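ATP-binding protein (Mycobacterium tuberculosis, PDB 5UKV) is the dimerisation and phospho-acceptor domain of the sensor histidine kinase PhoR, which probably phosphorylates itself on histidine with ATP as phosphate donor. Local coordinates at residues E11-M14 with R15-I18; F17-D20 with A21-L25; A58-M61 with G62-D66. The protein carries 1 engineered substitution. All coordinates share one frame; numbering follows the deposited sequence.

Contact 1 (E11-M14 with R15-I18); sequences EDRM and RQFI
Glu-11 and Arg-15, one turn apart on helix 2-40, run side by side in the same direction and close a salt bridge between Glu-11 OE1 and Arg-15 NH2 at 2.6 Å. The N-H...O angle of 152° marks it as a good bond, although the carboxylate and guanidinium planes are turned 49° against each other. NH2 reaches OE1 on its anti side and out of the carboxylate plane, and Arg-15 NE adds only a weak bond to Glu-11 OE1 at 3.3 Å. The arginine chain is extended from CG to NE (chi2 178°), carrying the guanidinium back to the glutamate. Asp-12 completes the network more loosely: its OD1 lies 4.0 Å from Arg-15 NE, a long pairing. In the second subunit, Ser-10 OG bonds to Glu-11 OE1, and Leu-74 O and Ala-72 O to Arg-15 NH1.

Beside this charge pair, of which Glu-11 is buried and Arg-15 partly exposed, lies the apolar part. The bent chain of selenomethionine Met-14 crosses Ile-18 obliquely, with CG and SE of Met-14 each 3.9 Å from Ile-18 CD1, while Met-14 of the second subunit packs against Glu-11, Arg-15 and Ile-18. Phe-17 touches it marginally, its CD2 4.4 Å from Met-14 SE of its own chain, and packs on Leu-68 and Leu-71 of helix 47-71.

The solvent side is looser. Gln-16, extended beyond CG, lies back over the preceding turn, its CG 3.4 Å from Asp-12 O and its OE1 3.7 Å from Arg-13 CA; both Gln-16 and Arg-13 are exposed.

With NH2 held by the carboxylate and NH1 by two partner-chain carbonyls, the guanidinium is fixed from both ends. The intrahelical ion pair thus also serves the dimer interface, and the positive charge would probably favour ionised Glu-11.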
ATOM      1  N   GLU A  11       4.508  -6.541 -21.036  1.00 24.26           N
ATOM      2  CA  GLU A  11       3.275  -6.475 -20.276  1.00 24.63           C
ATOM      3  C   GLU A  11       3.157  -7.540 -19.129  1.00 23.73           C
ATOM      4  O   GLU A  11       2.796  -7.187 -18.025  1.00 21.04           O
ATOM      5  CB  GLU A  11       2.092  -6.548 -21.196  1.00 28.43           C
ATOM      6  CG  GLU A  11       0.777  -6.587 -20.433  1.00 33.14           C
ATOM      7  CD  GLU A  11      -0.408  -7.104 -21.192  1.00 37.97           C
ATOM      8  OE1 GLU A  11      -1.486  -6.954 -20.583  1.00 40.43           O
ATOM      9  OE2 GLU A  11      -0.271  -7.552 -22.380  1.00 42.19           O
ATOM     10  N   ASP A  12       3.461  -8.805 -19.402  1.00 24.19           N
ATOM     11  CA  ASP A  12       3.456  -9.785 -18.423  1.00 26.83           C
ATOM     12  C   ASP A  12       4.501  -9.552 -17.320  1.00 24.52           C
ATOM     13  O   ASP A  12       4.227  -9.819 -16.197  1.00 24.30           O
ATOM     14  CB  ASP A  12       3.667 -11.160 -19.006  1.00 32.76           C
ATOM     15  CG  ASP A  12       2.432 -11.650 -19.770  1.00 42.45           C
ATOM     16  OD1 ASP A  12       1.357 -10.952 -19.802  1.00 44.81           O
ATOM     17  OD2 ASP A  12       2.594 -12.692 -20.413  1.00 48.24           O
ATOM     18  N   ARG A  13       5.688  -9.074 -17.618  1.00 23.91           N
ATOM     19  CA  ARG A  13       6.607  -8.679 -16.525  1.00 23.88           C
ATOM     20  C   ARG A  13       6.028  -7.566 -15.668  1.00 22.40           C
ATOM     21  O   ARG A  13       6.229  -7.590 -14.451  1.00 21.69           O
ATOM     22  CB  ARG A  13       7.940  -8.238 -17.104  1.00 25.80           C
ATOM     23  CG  ARG A  13       8.754  -9.344 -17.763  1.00 28.78           C
ATOM     24  CD  ARG A  13      10.191  -8.908 -17.928  1.00 36.58           C
ATOM     25  NE  ARG A  13      10.803  -8.704 -16.589  1.00 39.83           N
ATOM     26  CZ  ARG A  13      11.347  -9.670 -15.820  1.00 47.29           C
ATOM     27  NH1 ARG A  13      11.384 -10.982 -16.244  1.00 52.28           N
ATOM     28  NH2 ARG A  13      11.874  -9.341 -14.634  1.00 43.67           N
HETATM   29  N   MSE A  14       5.399  -6.539 -16.274  1.00 20.48           N
HETATM   30  CA  MSE A  14       4.722  -5.464 -15.506  1.00 20.99           C
HETATM   31  C   MSE A  14       3.646  -6.077 -14.583  1.00 21.08           C
HETATM   32  O   MSE A  14       3.548  -5.800 -13.405  1.00 20.32           O
HETATM   33  CB  MSE A  14       4.097  -4.452 -16.448  1.00 20.83           C
HETATM   34  CG  MSE A  14       3.263  -3.431 -15.760  1.00 22.62           C
HETATM   35 SE   MSE A  14       4.425  -2.183 -14.659  1.00 27.63          SE
HETATM   36  CE  MSE A  14       5.467  -1.264 -16.023  1.00 30.43           C
ATOM     37  N   ARG A  15       2.799  -6.992 -15.117  1.00 20.99           N
ATOM     38  CA  ARG A  15       1.855  -7.661 -14.263  1.00 21.58           C
ATOM     39  C   ARG A  15       2.471  -8.441 -13.093  1.00 19.60           C
ATOM     40  O   ARG A  15       2.018  -8.329 -11.997  1.00 19.74           O
ATOM     41  CB  ARG A  15       0.999  -8.753 -15.028  1.00 23.46           C
ATOM     42  CG  ARG A  15       0.067  -8.167 -16.062  1.00 26.17           C
ATOM     43  CD  ARG A  15      -0.657  -9.412 -16.739  1.00 27.68           C
ATOM     44  NE  ARG A  15      -1.396  -8.848 -17.838  1.00 29.91           N
ATOM     45  CZ  ARG A  15      -2.648  -8.445 -17.771  1.00 34.72           C
ATOM     46  NH1 ARG A  15      -3.360  -8.601 -16.681  1.00 38.09           N
ATOM     47  NH2 ARG A  15      -3.209  -7.875 -18.812  1.00 39.66           N
ATOM     48  N   GLN A  16       3.520  -9.214 -13.361  1.00 19.75           N
ATOM     49  CA  GLN A  16       4.294  -9.927 -12.351  1.00 21.53           C
ATOM     50  C   GLN A  16       4.873  -8.976 -11.309  1.00 20.60           C
ATOM     51  O   GLN A  16       4.768  -9.279 -10.111  1.00 20.45           O
ATOM     52  CB  GLN A  16       5.379 -10.798 -12.963  1.00 25.26           C
ATOM     53  CG  GLN A  16       4.823 -12.037 -13.687  1.00 33.14           C
ATOM     54  CD  GLN A  16       5.730 -12.662 -14.766  1.00 40.71           C
ATOM     55  OE1 GLN A  16       6.785 -12.071 -15.133  1.00 39.57           O
ATOM     56  NE2 GLN A  16       5.293 -13.865 -15.333  1.00 42.58           N
ATOM     57  N   PHE A  17       5.381  -7.835 -11.770  1.00 19.40           N
ATOM     58  CA  PHE A  17       5.984  -6.814 -10.888  1.00 20.78           C
ATOM     59  C   PHE A  17       4.865  -6.266  -9.951  1.00 19.75           C
ATOM     60  O   PHE A  17       5.019  -6.178  -8.709  1.00 17.95           O
ATOM     61  CB  PHE A  17       6.614  -5.723 -11.698  1.00 19.23           C
ATOM     62  CG  PHE A  17       7.046  -4.585 -10.905  1.00 21.62           C
ATOM     63  CD1 PHE A  17       8.218  -4.668 -10.117  1.00 23.76           C
ATOM     64  CD2 PHE A  17       6.293  -3.438 -10.855  1.00 21.15           C
ATOM     65  CE1 PHE A  17       8.597  -3.592  -9.325  1.00 23.36           C
ATOM     66  CE2 PHE A  17       6.691  -2.342 -10.060  1.00 24.92           C
ATOM     67  CZ  PHE A  17       7.835  -2.444  -9.278  1.00 22.25           C
ATOM     68  N   ILE A  18       3.750  -5.870 -10.550  1.00 20.55           N
ATOM     69  CA  ILE A  18       2.622  -5.379  -9.805  1.00 20.20           C
ATOM     70  C   ILE A  18       2.093  -6.422  -8.758  1.00 20.24           C
ATOM     71  O   ILE A  18       1.860  -6.045  -7.563  1.00 21.29           O
ATOM     72  CB  ILE A  18       1.554  -4.805 -10.717  1.00 23.17           C
ATOM     73  CG1 ILE A  18       2.003  -3.516 -11.230  1.00 25.73           C
ATOM     74  CG2 ILE A  18       0.266  -4.615  -9.928  1.00 29.59           C
ATOM     75  CD1 ILE A  18       1.280  -2.985 -12.409  1.00 26.90           C
TER

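Contact 2 (F17-D20 with A21-L25); sequences FITD and ASHEL
Thr-19 with His-23, and Ile-18 with Ser-22, make this a contact between successive turns of helix 2-40, near the middle of a helical hairpin that dimerises into a four-helix bundle. Residues 22-25, Ser-His-Glu-Leu, match the start of the H-box of the HisKA family, so His-23 is probably the phospho-acceptor. Thr-19 and His-23 lie side by side and point the same way: the methyl CG2 of Thr-19 is 3.8 Å from His-23 CD2. The threonine is turned (chi1 -55°) with OG1 beside its own backbone N, from where it bonds to Arg-15 O, which puts the methyl alongside the imidazole, toward CD2. Thr-19 O also lies 3.3 Å from His-23 CD2, oblique to the ring, besides accepting His-23 N.

Ser-22 OG donates to Ile-18 O at 2.7 Å, and Ser-22 N binds that carbonyl oxygen at 3.0 Å, the two arriving from opposite faces of the carbonyl plane. Ser-22 packs on Leu-68 and His-23 on Leu-69 of the second subunit.

The chemistry implies that the buried serine hydroxyl is satisfied within its own helix, while the imidazole is met by the Thr-19 methyl and, through CD2, by the Thr-19 carbonyl oxygen, its ring nitrogens receiving no bond from residues 17-20.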
ATOM      1  N   PHE A  17       5.381  -7.835 -11.770  1.00 19.40           N
ATOM      2  CA  PHE A  17       5.984  -6.814 -10.888  1.00 20.78           C
ATOM      3  C   PHE A  17       4.865  -6.266  -9.951  1.00 19.75           C
ATOM      4  O   PHE A  17       5.019  -6.178  -8.709  1.00 17.95           O
ATOM      5  CB  PHE A  17       6.614  -5.723 -11.698  1.00 19.23           C
ATOM      6  CG  PHE A  17       7.046  -4.585 -10.905  1.00 21.62           C
ATOM      7  CD1 PHE A  17       8.218  -4.668 -10.117  1.00 23.76           C
ATOM      8  CD2 PHE A  17       6.293  -3.438 -10.855  1.00 21.15           C
ATOM      9  CE1 PHE A  17       8.597  -3.592  -9.325  1.00 23.36           C
ATOM     10  CE2 PHE A  17       6.691  -2.342 -10.060  1.00 24.92           C
ATOM     11  CZ  PHE A  17       7.835  -2.444  -9.278  1.00 22.25           C
ATOM     12  N   ILE A  18       3.750  -5.870 -10.550  1.00 20.55           N
ATOM     13  CA  ILE A  18       2.622  -5.379  -9.805  1.00 20.20           C
ATOM     14  C   ILE A  18       2.093  -6.422  -8.758  1.00 20.24           C
ATOM     15  O   ILE A  18       1.860  -6.045  -7.563  1.00 21.29           O
ATOM     16  CB  ILE A  18       1.554  -4.805 -10.717  1.00 23.17           C
ATOM     17  CG1 ILE A  18       2.003  -3.516 -11.230  1.00 25.73           C
ATOM     18  CG2 ILE A  18       0.266  -4.615  -9.928  1.00 29.59           C
ATOM     19  CD1 ILE A  18       1.280  -2.985 -12.409  1.00 26.90           C
ATOM     20  N   THR A  19       1.994  -7.701  -9.111  1.00 19.56           N
ATOM     21  CA  THR A  19       1.653  -8.685  -8.140  1.00 19.69           C
ATOM     22  C   THR A  19       2.657  -8.795  -6.956  1.00 18.61           C
ATOM     23  O   THR A  19       2.253  -8.819  -5.822  1.00 17.28           O
ATOM     24  CB  THR A  19       1.450 -10.004  -8.891  1.00 19.02           C
ATOM     25  OG1 THR A  19       0.461  -9.766  -9.937  1.00 22.58           O
ATOM     26  CG2 THR A  19       1.085 -11.094  -8.006  1.00 22.16           C
ATOM     27  N   ASP A  20       3.954  -8.883  -7.271  1.00 19.53           N
ATOM     28  CA  ASP A  20       4.984  -8.919  -6.221  1.00 22.34           C
ATOM     29  C   ASP A  20       4.974  -7.749  -5.363  1.00 21.79           C
ATOM     30  O   ASP A  20       4.909  -7.834  -4.143  1.00 20.65           O
ATOM     31  CB  ASP A  20       6.403  -9.184  -6.726  1.00 24.20           C
ATOM     32  CG  ASP A  20       6.520 -10.549  -7.437  1.00 32.71           C
ATOM     33  OD1 ASP A  20       5.640 -11.463  -7.250  1.00 34.21           O
ATOM     34  OD2 ASP A  20       7.477 -10.743  -8.276  1.00 36.76           O
ATOM     35  N   ALA A  21       4.966  -6.603  -5.949  1.00 21.61           N
ATOM     36  CA  ALA A  21       4.957  -5.385  -5.151  1.00 22.90           C
ATOM     37  C   ALA A  21       3.751  -5.226  -4.245  1.00 24.18           C
ATOM     38  O   ALA A  21       3.935  -4.816  -3.068  1.00 23.36           O
ATOM     39  CB  ALA A  21       5.124  -4.249  -6.063  1.00 24.23           C
ATOM     40  N   SER A  22       2.578  -5.636  -4.704  1.00 20.47           N
ATOM     41  CA  SER A  22       1.445  -5.562  -3.932  1.00 20.49           C
ATOM     42  C   SER A  22       1.324  -6.520  -2.774  1.00 21.98           C
ATOM     43  O   SER A  22       0.907  -6.076  -1.705  1.00 19.74           O
ATOM     44  CB  SER A  22       0.227  -5.707  -4.775  1.00 24.05           C
ATOM     45  OG  SER A  22       0.288  -4.761  -5.841  1.00 28.45           O
ATOM     46  N   HIS A  23       1.804  -7.743  -2.962  1.00 20.95           N
ATOM     47  CA  HIS A  23       1.967  -8.690  -1.879  1.00 22.68           C
ATOM     48  C   HIS A  23       2.960  -8.234  -0.856  1.00 23.60           C
ATOM     49  O   HIS A  23       2.710  -8.416   0.337  1.00 26.21           O
ATOM     50  CB  HIS A  23       2.335 -10.094  -2.409  1.00 23.78           C
ATOM     51  CG  HIS A  23       1.167 -10.852  -2.995  1.00 24.13           C
ATOM     52  ND1 HIS A  23       0.054 -11.188  -2.274  1.00 27.88           N
ATOM     53  CD2 HIS A  23       1.005 -11.422  -4.212  1.00 25.91           C
ATOM     54  CE1 HIS A  23      -0.751 -11.908  -3.032  1.00 29.46           C
ATOM     55  NE2 HIS A  23      -0.197 -12.063  -4.213  1.00 27.13           N
ATOM     56  N   GLU A  24       4.009  -7.531  -1.265  1.00 22.27           N
ATOM     57  CA  GLU A  24       4.949  -7.018  -0.304  1.00 25.44           C
ATOM     58  C   GLU A  24       4.371  -5.913   0.597  1.00 25.31           C
ATOM     59  O   GLU A  24       4.681  -5.809   1.811  1.00 24.87           O
ATOM     60  CB  GLU A  24       6.179  -6.436  -1.074  1.00 27.95           C
ATOM     61  CG  GLU A  24       7.211  -7.474  -1.611  1.00 31.43           C
ATOM     62  CD  GLU A  24       8.216  -6.875  -2.580  1.00 36.46           C
ATOM     63  OE1 GLU A  24       8.224  -5.610  -2.775  1.00 42.03           O
ATOM     64  OE2 GLU A  24       8.903  -7.685  -3.286  1.00 44.64           O
ATOM     65  N   LEU A  25       3.467  -5.121   0.028  1.00 22.86           N
ATOM     66  CA  LEU A  25       2.712  -4.129   0.818  1.00 22.60           C
ATOM     67  C   LEU A  25       1.717  -4.749   1.720  1.00 25.52           C
ATOM     68  O   LEU A  25       1.451  -4.258   2.797  1.00 27.68           O
ATOM     69  CB  LEU A  25       1.995  -3.115  -0.132  1.00 23.11           C
ATOM     70  CG  LEU A  25       2.895  -2.236  -0.954  1.00 25.15           C
ATOM     71  CD1 LEU A  25       2.060  -1.580  -2.061  1.00 25.77           C
ATOM     72  CD2 LEU A  25       3.582  -1.231   0.019  1.00 26.69           C
TER

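Contact 3 (A58-M61 with G62-D66); sequences ASRM and GLLVD
Helix 47-71, the second arm of the hairpin, supplies both segments here, and the closest side-chain meeting is Arg-60 CG with Leu-64 CD1 at 4.3 Å, a loose touch one turn apart. The evidence for a regular alpha-helix is the series of i to i+4 backbone bonds, from Gly-62 N to Ala-58 O at 2.8 Å through to Val-65 N to Met-61 O, also 2.8 Å. Side chains chiefly lean on the carbonyls of the turn before. Val-65 CG2 is 3.2 Å from Met-61 O, brought there by a chi1 of 165° that sets this methyl beside the valine's own N. On neighbouring sides of the helix, Leu-63 CG lies 3.5 Å from Ser-59 O and Leu-64 CG 3.5 Å from Arg-60 O.

The polar ends turn elsewhere: Arg-60 NE pairs with Glu-57, and Ser-59 OG bonds to Ser-56 O. On the buried side, selenomethionine Met-61 packs on Pro-28 and Leu-29 of helix 2-40 and on Leu-29 of the second subunit, while Val-65 meets Leu-25 and, in the second subunit, Ser-22. One apolar face shared between the chain's own first helix and its dimer mate is characteristic of the four-helix bundle of HisKA dimerisation domains.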
ATOM      1  N   ALA A  58       4.388   1.066   9.250  1.00 22.54           N
ATOM      2  CA  ALA A  58       3.947   2.117   8.390  1.00 25.23           C
ATOM      3  C   ALA A  58       5.194   2.706   7.715  1.00 27.38           C
ATOM      4  O   ALA A  58       5.143   3.089   6.545  1.00 24.61           O
ATOM      5  CB  ALA A  58       3.144   3.180   9.119  1.00 22.22           C
ATOM      6  N   SER A  59       6.259   2.872   8.486  1.00 26.07           N
ATOM      7  CA  SER A  59       7.497   3.391   7.934  1.00 28.61           C
ATOM      8  C   SER A  59       8.080   2.413   6.921  1.00 27.22           C
ATOM      9  O   SER A  59       8.487   2.812   5.874  1.00 26.70           O
ATOM     10  CB  SER A  59       8.500   3.831   8.995  1.00 33.69           C
ATOM     11  OG  SER A  59       9.006   2.745   9.639  1.00 40.92           O
ATOM     12  N   ARG A  60       8.060   1.129   7.230  1.00 26.65           N
ATOM     13  CA  ARG A  60       8.470   0.135   6.271  1.00 29.01           C
ATOM     14  C   ARG A  60       7.637   0.279   4.963  1.00 27.34           C
ATOM     15  O   ARG A  60       8.177   0.158   3.886  1.00 25.10           O
ATOM     16  CB  ARG A  60       8.305  -1.333   6.816  1.00 32.32           C
ATOM     17  CG  ARG A  60       8.720  -2.494   5.916  1.00 40.88           C
ATOM     18  CD  ARG A  60       8.237  -3.893   6.414  1.00 46.16           C
ATOM     19  NE  ARG A  60       8.605  -4.098   7.826  1.00 45.37           N
ATOM     20  CZ  ARG A  60       9.836  -4.317   8.250  1.00 51.58           C
ATOM     21  NH1 ARG A  60      10.817  -4.408   7.391  1.00 49.92           N
ATOM     22  NH2 ARG A  60      10.094  -4.505   9.538  1.00 53.32           N
HETATM   23  N   MSE A  61       6.324   0.382   5.033  1.00 24.45           N
HETATM   24  CA  MSE A  61       5.582   0.547   3.822  1.00 24.23           C
HETATM   25  C   MSE A  61       5.844   1.824   3.139  1.00 23.69           C
HETATM   26  O   MSE A  61       5.754   1.950   1.917  1.00 20.39           O
HETATM   27  CB  MSE A  61       4.027   0.654   4.129  1.00 23.65           C
HETATM   28  CG  MSE A  61       3.461  -0.669   4.354  1.00 25.43           C
HETATM   29 SE   MSE A  61       1.494  -0.499   4.824  1.00 30.36          SE
HETATM   30  CE  MSE A  61       0.951  -0.283   3.016  1.00 27.11           C
ATOM     31  N   GLY A  62       6.213   2.834   3.927  1.00 22.00           N
ATOM     32  CA  GLY A  62       6.535   4.072   3.327  1.00 22.55           C
ATOM     33  C   GLY A  62       7.698   4.003   2.386  1.00 22.94           C
ATOM     34  O   GLY A  62       7.731   4.619   1.299  1.00 23.62           O
ATOM     35  N   LEU A  63       8.697   3.285   2.808  1.00 22.45           N
ATOM     36  CA  LEU A  63       9.809   3.043   1.971  1.00 24.63           C
ATOM     37  C   LEU A  63       9.509   2.203   0.795  1.00 24.07           C
ATOM     38  O   LEU A  63      10.040   2.448  -0.262  1.00 22.67           O
ATOM     39  CB  LEU A  63      10.877   2.372   2.782  1.00 27.74           C
ATOM     40  CG  LEU A  63      11.394   3.152   4.007  1.00 30.28           C
ATOM     41  CD1 LEU A  63      12.319   2.183   4.737  1.00 33.04           C
ATOM     42  CD2 LEU A  63      12.118   4.363   3.518  1.00 33.06           C
ATOM     43  N   LEU A  64       8.693   1.165   0.936  1.00 22.29           N
ATOM     44  CA  LEU A  64       8.315   0.345  -0.210  1.00 23.38           C
ATOM     45  C   LEU A  64       7.603   1.275  -1.211  1.00 23.02           C
ATOM     46  O   LEU A  64       7.704   1.156  -2.458  1.00 23.78           O
ATOM     47  CB  LEU A  64       7.369  -0.820   0.231  1.00 24.00           C
ATOM     48  CG  LEU A  64       8.135  -1.887   1.058  1.00 31.66           C
ATOM     49  CD1 LEU A  64       7.227  -2.785   1.923  1.00 33.22           C
ATOM     50  CD2 LEU A  64       9.167  -2.707   0.223  1.00 31.03           C
ATOM     51  N   VAL A  65       6.678   2.088  -0.715  1.00 23.08           N
ATOM     52  CA  VAL A  65       5.893   2.884  -1.622  1.00 22.10           C
ATOM     53  C   VAL A  65       6.766   3.883  -2.340  1.00 22.68           C
ATOM     54  O   VAL A  65       6.568   4.206  -3.554  1.00 21.32           O
ATOM     55  CB  VAL A  65       4.757   3.600  -0.822  1.00 23.89           C
ATOM     56  CG1 VAL A  65       4.132   4.739  -1.640  1.00 27.36           C
ATOM     57  CG2 VAL A  65       3.695   2.618  -0.502  1.00 25.13           C
ATOM     58  N   ASP A  66       7.690   4.512  -1.613  1.00 21.78           N
ATOM     59  CA  ASP A  66       8.604   5.466  -2.324  1.00 24.33           C
ATOM     60  C   ASP A  66       9.416   4.793  -3.427  1.00 21.66           C
ATOM     61  O   ASP A  66       9.566   5.351  -4.551  1.00 20.60           O
ATOM     62  CB  ASP A  66       9.530   6.227  -1.367  1.00 27.26           C
ATOM     63  CG  ASP A  66       8.785   7.266  -0.504  1.00 40.56           C
ATOM     64  OD1 ASP A  66       7.683   7.805  -0.896  1.00 40.81           O
ATOM     65  OD2 ASP A  66       9.335   7.525   0.629  1.00 48.41           O
TER

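Overall arrangement
Contacts 1 and 2 follow each other on helix 2-40 and share Phe-17 and Ile-18, whereas contact 3 lies on helix 47-71. Contacts 2 and 3 meet directly: Leu-25 CD2 is 3.8 Å from Leu-64 CB and 3.9 Å from Val-65 CG2, joining the two helices. Contact 1 does not touch contact 3, their centres lying about 21 Å apart. All three mix buried and exposed residues. Internally, contact 1 rests on a partly buried ion pair, contact 2 on hydroxyl-backbone bonds and contact 3 on aliphatic packing. Toward the second subunit, contact 1 adds hydrogen bonds to packing, contact 2 packs, and contact 3 packs with a salt bridge from Asp-66 to Arg-26 of that subunit at its edge.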